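Local coordinates for 70 kDa peptidylprolyl isomerase, putative (PDB 2FBN), which forms the tetratricopeptide repeat domain of a putative FK506-binding prolyl isomerase and probably binds the C-terminal pentapeptide of Hsp90, at residues K24-Y29 with L65-H70; E33-A38 with K84-S89; E47-N52 with V59-A64. All coordinates share one frame; numbering follows the deposited sequence.

Contact 1. Residues K24-Y29 with L65-H70; sequences KSIYDY and LDFFIH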
loop_
_atom_site.group_PDB
_atom_site.type_symbol
_atom_site.label_atom_id
_atom_site.label_comp_id
_atom_site.label_asym_id
_atom_site.label_seq_id
_atom_site.Cartn_x
_atom_site.Cartn_y
_atom_site.Cartn_z
ATOM N N LYS A 24 -0.219 -20.048 13.554
ATOM C CA LYS A 24 0.373 -18.985 14.364
ATOM C C LYS A 24 1.080 -17.916 13.536
ATOM O O LYS A 24 1.261 -16.793 14.006
ATOM C CB LYS A 24 1.377 -19.571 15.359
ATOM C CG LYS A 24 0.737 -20.334 16.520
ATOM C CD LYS A 24 1.799 -21.033 17.364
ATOM C CE LYS A 24 2.400 -22.230 16.627
ATOM N NZ LYS A 24 3.306 -23.040 17.489
ATOM N N SER A 25 1.507 -18.276 12.327
ATOM C CA SER A 25 2.124 -17.297 11.420
ATOM C C SER A 25 1.909 -17.726 9.972
ATOM O O SER A 25 1.368 -18.796 9.703
ATOM C CB SER A 25 3.619 -17.151 11.720
ATOM O OG SER A 25 4.345 -18.211 11.124
ATOM N N ILE A 26 2.351 -16.896 9.028
ATOM C CA ILE A 26 2.199 -17.246 7.626
ATOM C C ILE A 26 2.992 -18.523 7.242
ATOM O O ILE A 26 2.676 -19.192 6.261
ATOM C CB ILE A 26 2.558 -16.043 6.707
ATOM C CG1 ILE A 26 1.969 -16.221 5.293
ATOM C CG2 ILE A 26 4.070 -15.832 6.659
ATOM C CD1 ILE A 26 0.430 -16.231 5.263
ATOM N N TYR A 27 4.010 -18.865 8.035
ATOM C CA TYR A 27 4.806 -20.064 7.797
ATOM C C TYR A 27 3.931 -21.330 7.743
ATOM O O TYR A 27 4.253 -22.301 7.035
ATOM C CB TYR A 27 5.868 -20.208 8.897
ATOM C CG TYR A 27 6.923 -21.248 8.578
ATOM C CD1 TYR A 27 8.093 -20.898 7.905
ATOM C CD2 TYR A 27 6.749 -22.582 8.956
ATOM C CE1 TYR A 27 9.079 -21.849 7.610
ATOM C CE2 TYR A 27 7.716 -23.543 8.655
ATOM C CZ TYR A 27 8.872 -23.167 7.982
ATOM O OH TYR A 27 9.830 -24.127 7.704
ATOM N N ASP A 28 2.820 -21.288 8.474
ATOM C CA ASP A 28 2.000 -22.477 8.710
ATOM C C ASP A 28 1.030 -22.818 7.570
ATOM O O ASP A 28 0.333 -23.834 7.644
ATOM C CB ASP A 28 1.234 -22.335 10.029
ATOM C CG ASP A 28 2.150 -22.276 11.245
ATOM O OD1 ASP A 28 3.184 -22.979 11.240
ATOM O OD2 ASP A 28 1.827 -21.513 12.189
ATOM N N TYR A 29 1.006 -21.993 6.524
ATOM C CA TYR A 29 0.080 -22.170 5.393
ATOM C C TYR A 29 0.762 -22.657 4.112
ATOM O O TYR A 29 1.789 -22.100 3.691
ATOM C CB TYR A 29 -0.619 -20.842 5.087
ATOM C CG TYR A 29 -1.535 -20.342 6.164
ATOM C CD1 TYR A 29 -2.911 -20.544 6.075
ATOM C CD2 TYR A 29 -1.033 -19.653 7.275
ATOM C CE1 TYR A 29 -3.766 -20.077 7.069
ATOM C CE2 TYR A 29 -1.870 -19.193 8.268
ATOM C CZ TYR A 29 -3.233 -19.402 8.160
ATOM O OH TYR A 29 -4.057 -18.934 9.152
ATOM N N LEU A 65 -5.719 -10.032 1.533
ATOM C CA LEU A 65 -4.578 -9.668 0.683
ATOM C C LEU A 65 -3.225 -10.044 1.300
ATOM O O LEU A 65 -2.276 -10.374 0.577
ATOM C CB LEU A 65 -4.610 -8.180 0.338
ATOM C CG LEU A 65 -5.736 -7.797 -0.632
ATOM C CD1 LEU A 65 -5.770 -6.280 -0.812
ATOM C CD2 LEU A 65 -5.576 -8.537 -1.975
ATOM N N ASP A 66 -3.138 -9.966 2.630
ATOM C CA ASP A 66 -1.902 -10.328 3.353
ATOM C C ASP A 66 -1.451 -11.777 3.092
ATOM O O ASP A 66 -0.251 -12.074 3.135
ATOM C CB ASP A 66 -2.087 -10.091 4.848
ATOM C CG ASP A 66 -2.147 -8.605 5.215
ATOM O OD1 ASP A 66 -1.753 -7.755 4.399
ATOM O OD2 ASP A 66 -2.579 -8.304 6.343
ATOM N N PHE A 67 -2.404 -12.659 2.786
ATOM C CA PHE A 67 -2.065 -14.042 2.418
ATOM C C PHE A 67 -1.235 -14.140 1.153
ATOM O O PHE A 67 -0.579 -15.142 0.936
ATOM C CB PHE A 67 -3.303 -14.911 2.311
ATOM C CG PHE A 67 -3.769 -15.402 3.633
ATOM C CD1 PHE A 67 -3.110 -16.460 4.260
ATOM C CD2 PHE A 67 -4.842 -14.791 4.274
ATOM C CE1 PHE A 67 -3.537 -16.918 5.521
ATOM C CE2 PHE A 67 -5.268 -15.236 5.523
ATOM C CZ PHE A 67 -4.608 -16.309 6.146
ATOM N N PHE A 68 -1.250 -13.079 0.341
ATOM C CA PHE A 68 -0.530 -13.075 -0.929
ATOM C C PHE A 68 0.784 -12.290 -0.915
ATOM O O PHE A 68 1.419 -12.151 -1.950
ATOM C CB PHE A 68 -1.453 -12.585 -2.052
ATOM C CG PHE A 68 -2.666 -13.447 -2.216
ATOM C CD1 PHE A 68 -2.522 -14.834 -2.330
ATOM C CD2 PHE A 68 -3.939 -12.887 -2.265
ATOM C CE1 PHE A 68 -3.654 -15.661 -2.466
ATOM C CE2 PHE A 68 -5.068 -13.707 -2.417
ATOM C CZ PHE A 68 -4.915 -15.088 -2.510
ATOM N N ILE A 69 1.199 -11.797 0.253
ATOM C CA ILE A 69 2.521 -11.176 0.376
ATOM C C ILE A 69 3.590 -12.205 -0.027
ATOM O O ILE A 69 3.538 -13.388 0.362
ATOM C CB ILE A 69 2.763 -10.642 1.822
ATOM C CG1 ILE A 69 1.719 -9.575 2.154
ATOM C CG2 ILE A 69 4.190 -10.070 1.988
ATOM C CD1 ILE A 69 1.719 -9.145 3.608
ATOM N N HIS A 70 4.564 -11.750 -0.812
ATOM C CA HIS A 70 5.653 -12.613 -1.301
ATOM C C HIS A 70 5.174 -13.865 -2.044
ATOM O O HIS A 70 5.634 -14.972 -1.744
ATOM C CB HIS A 70 6.608 -13.047 -0.168
ATOM C CG HIS A 70 7.104 -11.928 0.692
ATOM N ND1 HIS A 70 7.446 -10.686 0.198
ATOM C CD2 HIS A 70 7.346 -11.881 2.025
ATOM C CE1 HIS A 70 7.857 -9.916 1.194
ATOM N NE2 HIS A 70 7.814 -10.622 2.312
#
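The ring of F67 drives its edge into the face of Y29, an edge-to-face (T-shaped) aromatic pair that ties the chain leading into helix 31-50 of this tetratricopeptide repeat domain to the far end of helix 54-66. The centroids are 5.0 Å apart and the planes stand at 74°. One corner of the phenyl ring does the touching: F67 CE1 sits over the centre of the tyrosine ring and comes within 3.5 Å of Y29 CE1. F67 CG lies anti to its own carbonyl carbon (chi1 -82°), which swings the ring toward the N-terminal segment; D66 to I69 form a type I beta turn here. I26 completes the patch, its CD1 lying 3.7 Å from F67 CD1.

The loop 24-29 is braced from within. D28 OD2 accepts from two backbone amides, K24 N through the anti lone pair and S25 N from above the carboxylate plane, while S25 OG accepts from Y27 N in an ST turn. Helix 31-50 adds S37, which touches both Y29 and F67, and K23 makes a cation-pi contact with Y29. The second subunit packs G136 against I26, and H70 NE2 is hydrogen-bonded to N132 OD1 of that subunit.

Contact 2. Residues E33-A38 with K84-S89; sequences EKVQSA and KNIEIS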
loop_
_atom_site.group_PDB
_atom_site.type_symbol
_atom_site.label_atom_id
_atom_site.label_comp_id
_atom_site.label_asym_id
_atom_site.label_seq_id
_atom_site.Cartn_x
_atom_site.Cartn_y
_atom_site.Cartn_z
ATOM N N GLU A 33 -3.669 -23.404 0.959
ATOM C CA GLU A 33 -4.319 -22.869 2.155
ATOM C C GLU A 33 -4.354 -21.348 2.155
ATOM O O GLU A 33 -5.316 -20.752 2.649
ATOM C CB GLU A 33 -3.646 -23.366 3.429
ATOM C CG GLU A 33 -3.862 -24.847 3.717
ATOM C CD GLU A 33 -3.079 -25.317 4.931
ATOM O OE1 GLU A 33 -1.872 -25.002 5.049
ATOM O OE2 GLU A 33 -3.674 -26.039 5.763
ATOM N N LYS A 34 -3.308 -20.725 1.606
ATOM C CA LYS A 34 -3.282 -19.261 1.489
ATOM C C LYS A 34 -4.462 -18.799 0.643
ATOM O O LYS A 34 -5.185 -17.886 1.034
ATOM C CB LYS A 34 -1.961 -18.754 0.917
ATOM C CG LYS A 34 -0.789 -18.944 1.877
ATOM C CD LYS A 34 0.486 -18.412 1.280
ATOM C CE LYS A 34 1.664 -18.616 2.219
ATOM N NZ LYS A 34 2.911 -18.104 1.613
ATOM N N VAL A 35 -4.680 -19.468 -0.486
ATOM C CA VAL A 35 -5.810 -19.146 -1.367
ATOM C C VAL A 35 -7.152 -19.350 -0.671
ATOM O O VAL A 35 -8.017 -18.459 -0.716
ATOM C CB VAL A 35 -5.762 -19.956 -2.681
ATOM C CG1 VAL A 35 -7.018 -19.686 -3.544
ATOM C CG2 VAL A 35 -4.518 -19.580 -3.475
ATOM N N GLN A 36 -7.321 -20.508 -0.026
ATOM C CA GLN A 36 -8.584 -20.826 0.647
ATOM C C GLN A 36 -8.917 -19.828 1.752
ATOM O O GLN A 36 -10.048 -19.338 1.829
ATOM C CB GLN A 36 -8.597 -22.270 1.183
ATOM C CG GLN A 36 -9.967 -22.719 1.696
ATOM C CD GLN A 36 -11.075 -22.547 0.664
ATOM O OE1 GLN A 36 -11.045 -23.153 -0.410
ATOM N NE2 GLN A 36 -12.063 -21.712 0.988
ATOM N N SER A 37 -7.928 -19.531 2.595
ATOM C CA SER A 37 -8.110 -18.599 3.704
ATOM C C SER A 37 -8.395 -17.188 3.183
ATOM O O SER A 37 -9.264 -16.497 3.708
ATOM C CB SER A 37 -6.904 -18.600 4.645
ATOM O OG SER A 37 -6.668 -19.896 5.196
ATOM N N ALA A 38 -7.655 -16.768 2.158
ATOM C CA ALA A 38 -7.893 -15.446 1.547
ATOM C C ALA A 38 -9.335 -15.339 1.018
ATOM O O ALA A 38 -10.019 -14.341 1.247
ATOM C CB ALA A 38 -6.884 -15.165 0.429
ATOM N N LYS A 84 -5.683 -14.104 -8.480
ATOM C CA LYS A 84 -6.024 -12.936 -9.292
ATOM C C LYS A 84 -7.451 -12.466 -9.008
ATOM O O LYS A 84 -7.679 -11.294 -8.718
ATOM C CB LYS A 84 -5.831 -13.238 -10.792
ATOM C CG LYS A 84 -6.082 -12.018 -11.659
ATOM C CD LYS A 84 -6.005 -12.316 -13.156
ATOM C CE LYS A 84 -6.897 -11.351 -13.929
ATOM N NZ LYS A 84 -7.037 -11.765 -15.358
ATOM N N ASN A 85 -8.408 -13.391 -9.054
ATOM C CA ASN A 85 -9.803 -13.078 -8.734
ATOM C C ASN A 85 -9.996 -12.503 -7.320
ATOM O O ASN A 85 -10.729 -11.522 -7.131
ATOM C CB ASN A 85 -10.694 -14.317 -8.909
ATOM C CG ASN A 85 -10.725 -14.823 -10.346
ATOM O OD1 ASN A 85 -10.366 -14.109 -11.292
ATOM N ND2 ASN A 85 -11.163 -16.064 -10.516
ATOM N N ILE A 86 -9.322 -13.101 -6.331
ATOM C CA ILE A 86 -9.432 -12.621 -4.958
ATOM C C ILE A 86 -8.786 -11.236 -4.830
ATOM O O ILE A 86 -9.326 -10.371 -4.147
ATOM C CB ILE A 86 -8.825 -13.626 -3.941
ATOM C CG1 ILE A 86 -9.648 -14.926 -3.938
ATOM C CG2 ILE A 86 -8.755 -13.041 -2.526
ATOM C CD1 ILE A 86 -8.856 -16.128 -3.424
ATOM N N GLU A 87 -7.648 -11.032 -5.495
ATOM C CA GLU A 87 -6.975 -9.723 -5.459
ATOM C C GLU A 87 -7.815 -8.628 -6.111
ATOM O O GLU A 87 -7.924 -7.515 -5.573
ATOM C CB GLU A 87 -5.599 -9.794 -6.098
ATOM C CG GLU A 87 -4.626 -10.601 -5.234
ATOM C CD GLU A 87 -3.165 -10.476 -5.633
ATOM O OE1 GLU A 87 -2.863 -10.360 -6.841
ATOM O OE2 GLU A 87 -2.324 -10.557 -4.710
ATOM N N ILE A 88 -8.421 -8.944 -7.252
ATOM C CA ILE A 88 -9.338 -7.979 -7.894
ATOM C C ILE A 88 -10.507 -7.612 -6.981
ATOM O O ILE A 88 -10.809 -6.424 -6.787
ATOM C CB ILE A 88 -9.842 -8.515 -9.258
ATOM C CG1 ILE A 88 -8.685 -8.503 -10.275
ATOM C CG2 ILE A 88 -11.078 -7.722 -9.710
ATOM C CD1 ILE A 88 -8.976 -9.261 -11.555
ATOM N N SER A 89 -11.152 -8.617 -6.391
ATOM C CA SER A 89 -12.306 -8.381 -5.515
ATOM C C SER A 89 -11.964 -7.576 -4.262
ATOM O O SER A 89 -12.647 -6.601 -3.928
ATOM C CB SER A 89 -12.955 -9.701 -5.104
ATOM O OG SER A 89 -13.510 -10.328 -6.242
#
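I86 is the centre of this buried contact, pointing from helix 77-100 toward helix 31-50, and its two branches divide the work between V35 and A38. With CG1 anti to the carbonyl carbon (chi1 -65°), the longer branch carries CD1 to V35, while CG2, anti to the backbone N, is left to meet A38. I86 CD1 lies 4.0 Å from V35 CG1 and even nearer the backbone, 3.7 Å from V35 O. On the shorter branch, one turn farther along helix 31-50, I86 CG2 is 4.1 Å from A38 CB.

The two partners receive it differently. V35 and I86 lie at a slant to each other, and the valine offers only its CG1 methyl to the isoleucine. A38 aims its single methyl at I86; consistent with the short side chain, A38 CA and I86 CA are the closest such pair between the two segments, 7.3 Å apart. The side chains that meet are all apolar.

On another side of helix 31-50, S37 OG bonds back to E33 O at 3.0 Å. That carbonyl also takes S37 N, the two donors arriving from opposite faces of its plane.

This is plain helix packing within the tetratricopeptide repeat domain, joining helices that are not consecutive in the chain. V35 also leans on L79 and K82 of helix 77-100, while I86 reaches F39 of helix 31-50. F68, near the end of helix 54-66, touches A38 and E87, and I117 of helix 104-117 packs on K84, E87 and I88.

Contact 3. Residues E47-N52 with V59-A64; sequences EFFKKN and VKYKEA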
loop_
_atom_site.group_PDB
_atom_site.type_symbol
_atom_site.label_atom_id
_atom_site.label_comp_id
_atom_site.label_asym_id
_atom_site.label_seq_id
_atom_site.Cartn_x
_atom_site.Cartn_y
_atom_site.Cartn_z
ATOM N N GLU A 47 -19.470 -9.699 4.120
ATOM C CA GLU A 47 -20.552 -9.744 5.121
ATOM C C GLU A 47 -20.625 -8.468 5.959
ATOM O O GLU A 47 -21.710 -7.920 6.173
ATOM C CB GLU A 47 -20.442 -11.005 5.985
ATOM C CG GLU A 47 -20.805 -12.292 5.196
ATOM C CD GLU A 47 -22.208 -12.230 4.568
ATOM O OE1 GLU A 47 -23.188 -11.908 5.285
ATOM O OE2 GLU A 47 -22.330 -12.494 3.352
ATOM N N PHE A 48 -19.469 -7.977 6.397
ATOM C CA PHE A 48 -19.404 -6.689 7.074
ATOM C C PHE A 48 -19.850 -5.554 6.158
ATOM O O PHE A 48 -20.528 -4.625 6.599
ATOM C CB PHE A 48 -17.984 -6.389 7.565
ATOM C CG PHE A 48 -17.597 -7.126 8.831
ATOM C CD1 PHE A 48 -18.371 -7.025 9.982
ATOM C CD2 PHE A 48 -16.436 -7.890 8.872
ATOM C CE1 PHE A 48 -18.017 -7.697 11.149
ATOM C CE2 PHE A 48 -16.063 -8.559 10.040
ATOM C CZ PHE A 48 -16.869 -8.463 11.183
ATOM N N PHE A 49 -19.442 -5.620 4.892
ATOM C CA PHE A 49 -19.726 -4.544 3.949
ATOM C C PHE A 49 -21.237 -4.348 3.809
ATOM O O PHE A 49 -21.732 -3.223 3.892
ATOM C CB PHE A 49 -19.079 -4.824 2.595
ATOM C CG PHE A 49 -19.307 -3.736 1.588
ATOM C CD1 PHE A 49 -18.457 -2.634 1.525
ATOM C CD2 PHE A 49 -20.393 -3.801 0.724
ATOM C CE1 PHE A 49 -18.678 -1.611 0.581
ATOM C CE2 PHE A 49 -20.622 -2.796 -0.215
ATOM C CZ PHE A 49 -19.765 -1.702 -0.282
ATOM N N LYS A 50 -21.951 -5.454 3.614
ATOM C CA LYS A 50 -23.416 -5.423 3.490
ATOM C C LYS A 50 -24.119 -4.891 4.750
ATOM O O LYS A 50 -25.225 -4.332 4.667
ATOM C CB LYS A 50 -23.929 -6.806 3.079
ATOM C CG LYS A 50 -23.667 -7.105 1.593
ATOM C CD LYS A 50 -23.474 -8.594 1.296
ATOM C CE LYS A 50 -24.796 -9.328 1.085
ATOM N NZ LYS A 50 -25.600 -8.775 -0.053
ATOM N N LYS A 51 -23.479 -5.048 5.907
ATOM C CA LYS A 51 -24.011 -4.524 7.169
ATOM C C LYS A 51 -23.588 -3.069 7.444
ATOM O O LYS A 51 -23.820 -2.546 8.542
ATOM C CB LYS A 51 -23.600 -5.420 8.339
ATOM C CG LYS A 51 -24.197 -6.820 8.284
ATOM C CD LYS A 51 -23.837 -7.647 9.514
ATOM C CE LYS A 51 -22.610 -8.510 9.293
ATOM N NZ LYS A 51 -22.756 -9.861 9.916
ATOM N N ASN A 52 -22.957 -2.440 6.448
ATOM C CA ASN A 52 -22.405 -1.084 6.550
ATOM C C ASN A 52 -21.328 -0.956 7.631
ATOM O O ASN A 52 -21.050 0.137 8.129
ATOM C CB ASN A 52 -23.517 -0.020 6.737
ATOM C CG ASN A 52 -22.995 1.410 6.605
ATOM O OD1 ASN A 52 -22.159 1.702 5.744
ATOM N ND2 ASN A 52 -23.472 2.304 7.470
ATOM N N VAL A 59 -10.612 -4.099 7.353
ATOM C CA VAL A 59 -9.676 -5.000 8.035
ATOM C C VAL A 59 -9.642 -6.379 7.363
ATOM O O VAL A 59 -8.555 -6.897 7.044
ATOM C CB VAL A 59 -10.002 -5.088 9.549
ATOM C CG1 VAL A 59 -9.151 -6.149 10.218
ATOM C CG2 VAL A 59 -9.812 -3.693 10.227
ATOM N N LYS A 60 -10.818 -6.944 7.087
ATOM C CA LYS A 60 -10.906 -8.292 6.489
ATOM C C LYS A 60 -10.316 -8.340 5.086
ATOM O O LYS A 60 -9.535 -9.248 4.764
ATOM C CB LYS A 60 -12.339 -8.829 6.480
ATOM C CG LYS A 60 -12.921 -9.029 7.884
ATOM C CD LYS A 60 -12.236 -10.175 8.623
ATOM C CE LYS A 60 -12.919 -10.407 9.963
ATOM N NZ LYS A 60 -12.230 -11.452 10.749
ATOM N N TYR A 61 -10.676 -7.363 4.253
ATOM C CA TYR A 61 -10.103 -7.337 2.901
ATOM C C TYR A 61 -8.579 -7.252 2.939
ATOM O O TYR A 61 -7.905 -7.914 2.164
ATOM C CB TYR A 61 -10.671 -6.205 2.064
ATOM C CG TYR A 61 -12.154 -6.329 1.786
ATOM C CD1 TYR A 61 -12.711 -7.531 1.316
ATOM C CD2 TYR A 61 -12.988 -5.226 1.947
ATOM C CE1 TYR A 61 -14.094 -7.623 1.041
ATOM C CE2 TYR A 61 -14.351 -5.300 1.689
ATOM C CZ TYR A 61 -14.904 -6.498 1.229
ATOM O OH TYR A 61 -16.270 -6.546 0.984
ATOM N N LYS A 62 -8.051 -6.437 3.846
ATOM C CA LYS A 62 -6.593 -6.328 3.985
ATOM C C LYS A 62 -5.956 -7.640 4.461
ATOM O O LYS A 62 -4.917 -8.066 3.950
ATOM C CB LYS A 62 -6.234 -5.170 4.900
ATOM C CG LYS A 62 -6.433 -3.836 4.206
ATOM C CD LYS A 62 -5.910 -2.686 5.017
ATOM C CE LYS A 62 -5.680 -1.518 4.068
ATOM N NZ LYS A 62 -4.968 -0.393 4.723
ATOM N N GLU A 63 -6.571 -8.270 5.460
ATOM C CA GLU A 63 -6.129 -9.604 5.897
ATOM C C GLU A 63 -6.112 -10.627 4.745
ATOM O O GLU A 63 -5.162 -11.405 4.605
ATOM C CB GLU A 63 -7.040 -10.101 7.019
ATOM C CG GLU A 63 -6.814 -9.387 8.347
ATOM C CD GLU A 63 -7.776 -9.847 9.451
ATOM O OE1 GLU A 63 -8.692 -10.646 9.164
ATOM O OE2 GLU A 63 -7.593 -9.396 10.605
ATOM N N ALA A 64 -7.170 -10.645 3.931
ATOM C CA ALA A 64 -7.219 -11.509 2.747
ATOM C C ALA A 64 -5.985 -11.299 1.853
ATOM O O ALA A 64 -5.297 -12.256 1.465
ATOM C CB ALA A 64 -8.518 -11.264 1.936
#
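Helices 31-50 and 54-66 form a helical hairpin of the tetratricopeptide repeat domain, and this contact lies close to its tight turn, where F48 and F49 of the first helix face K60 and Y61 of the second. The turn begins with a Schellman motif: N52, at positive phi, is the C-prime residue, and N52 N bonds to F49 O at 2.9 Å.

Neighbouring residues on each helix make two separate touches. In the first, the aliphatic chain of K60 runs past the edge of the F48 ring. K60 CG lies in the ring plane, 3.8 Å from F48 CD2, and farther along K60 CE comes to 3.6 Å from F48 CE2. The first torsion puts CG at the ring edge, and the bend at chi2 (-69°) brings the chain back so that CE meets the same border. The methylenes pack against the phenylalanine while the ammonium group goes on to E44, with which it forms a salt bridge; E63 OE1 is a long second partner. E44 probably stabilises the charge, with E63 a more distant contributor.

The second touch is made by the far end of Y61. Its hydroxyl oxygen lies 3.7 Å from F49 CB, a packing contact at the root of the phenylalanine side chain, whose CG stands anti to the backbone N (chi1 -179°). Helix 77-100 packs on both residues, T96 on F49 and N93 and L94 on the buried Y61. The polar end of the tyrosine is nevertheless satisfied: about one turn before F49, N46 OD1 is hydrogen-bonded to Y61 OH.

In the fold
Between them the contacts draw on the first three helices of the chain, 31-50, 54-66 and 77-100; contacts 2 and 3 share helix 31-50, contacts 1 and 3 share helix 54-66. Contact 3 closes the hairpin of the first two helices near their connecting turn, and the centres of contacts 1 and 3 are about 18 Å apart. Contact 2 brings in helix 77-100, its centre about 12 Å from contact 1 and 14 Å from contact 3. Along the chain contact 3 falls within the spans of both others, whereas contacts 1 and 2 interleave. F67 O packs on K34 CD, coupling 1 to 2, and A38 CB meets A64 O, joining 2 to 3. Together they pack these helices into the N-terminal part of the domain.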